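Local coordinates for phenylalanine ammonia-lyase (Rhodosporidium toruloides, PDB 1Y2M) that catalyses the non-oxidative deamination of L-phenylalanine and L-tyrosine to trans-cinnamic acid and p-coumaric acid, releasing ammonium, at the interface of chains A and B. Residues are numbered along the deposited sequence; one frame, centred on the assembly and turned at random. Chains: chain A/B, Phenylalanine ammonia-lyase.

The interface of chains A and B. Residues chain A 151-152; chain B 156, 241.
A:Leu152 lies over one face of the B:Glu241 carboxylate, and A:Arg151 wraps its OE2 edge. Over the first face sits A:Leu152 CB, 3.8 Å from B:Glu241 CD. A:Arg151 CD lies below the opposite face but offset towards the OE2 side, 4.1 Å from B:Glu241 CD. A:Arg151 CA lies beyond the OE2 end, 3.4 Å from B:Glu241 OE2. At the other end of the carboxylate a water lies beside OE1.

B:Glu241 OE2 accepts a hydrogen bond from the backbone amide A:Leu152 N at 2.9 Å. The bond is nearly straight, 168° at the hydrogen. The N-H approaches from above the carboxylate plane, on the same face as the leucine CB. B:Glu241 OE1 lies 2.9 Å from the oxygen of water 1. That water also lies 2.6 Å from the carbonyl oxygen A:Leu152 O. One carboxylate thus reads both the amide and the carbonyl of the same residue, and the two links should limit its rotation.

B:Glu241 is extended beyond CG, which carries its carboxylate to the loop of chain A. A:Leu152 runs past it in the opposite direction. With CG anti to the backbone N (chi1 -179°), A:Leu152 sends CD2 back towards the CB and backbone O of B:Glu241. B:Leu156 meets A:Leu152 at its carbonyl, roughly at right angles to the approach of B:Glu241: its CD1 methyl is 3.4 Å from A:Leu152 O.

A:Arg151 crosses B:Glu241 at about a right angle, and its guanidinium plane is turned 88° from the carboxylate. A:Arg151 NE stays 4.7 Å from B:Glu241 OE2, so there is no direct charged contact. Its positive charge may still help to stabilise the carboxylate.

This small mixed patch, a hydrogen bond and a water bridge bordered by carbon contacts, joins the start of strand 240-245 of one subunit to a loop of the other. The two-fold axis repeats it with the chains exchanged. It probably contributes, as a small part of the whole interface, to holding together the subunits of the homotetramer, a dimer of dimers.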
loop_
_atom_site.group_PDB
_atom_site.type_symbol
_atom_site.label_atom_id
_atom_site.label_comp_id
_atom_site.label_asym_id
_atom_site.label_seq_id
_atom_site.Cartn_x
_atom_site.Cartn_y
_atom_site.Cartn_z
ATOM N N ARG A 151 -34.203 0.497 1.065
ATOM C CA ARG A 151 -34.535 0.437 2.473
ATOM C C ARG A 151 -34.308 1.826 3.022
ATOM O O ARG A 151 -33.680 2.680 2.372
ATOM C CB ARG A 151 -33.671 -0.576 3.198
ATOM C CG ARG A 151 -33.869 -1.992 2.737
ATOM C CD ARG A 151 -35.251 -2.518 3.104
ATOM N NE ARG A 151 -35.309 -3.936 2.726
ATOM C CZ ARG A 151 -35.688 -4.412 1.538
ATOM N NH1 ARG A 151 -36.080 -3.603 0.563
ATOM N NH2 ARG A 151 -35.672 -5.725 1.318
ATOM N N LEU A 152 -34.894 2.097 4.173
ATOM C CA LEU A 152 -34.652 3.346 4.875
ATOM C C LEU A 152 -33.147 3.690 4.930
ATOM O O LEU A 152 -32.321 2.886 5.389
ATOM C CB LEU A 152 -35.287 3.281 6.279
ATOM C CG LEU A 152 -35.170 4.506 7.158
ATOM C CD1 LEU A 152 -35.749 5.708 6.433
ATOM C CD2 LEU A 152 -35.914 4.280 8.474
ATOM N N LEU B 156 -28.234 6.613 5.653
ATOM C CA LEU B 156 -27.637 5.808 6.756
ATOM C C LEU B 156 -26.221 5.259 6.498
ATOM O O LEU B 156 -25.766 4.303 7.157
ATOM C CB LEU B 156 -28.607 4.678 7.133
ATOM C CG LEU B 156 -29.808 5.040 8.001
ATOM C CD1 LEU B 156 -30.726 3.827 8.221
ATOM C CD2 LEU B 156 -29.373 5.599 9.342
ATOM N N GLU B 241 -40.347 0.403 7.958
ATOM C CA GLU B 241 -39.124 0.611 8.745
ATOM C C GLU B 241 -39.236 1.920 9.475
ATOM O O GLU B 241 -39.595 2.925 8.877
ATOM C CB GLU B 241 -37.881 0.711 7.873
ATOM C CG GLU B 241 -37.463 -0.572 7.254
ATOM C CD GLU B 241 -36.258 -0.368 6.420
ATOM O OE1 GLU B 241 -35.133 -0.430 6.975
ATOM O OE2 GLU B 241 -36.440 -0.113 5.202
HETATM O O HOH W 1 -32.453 0.493 6.474
#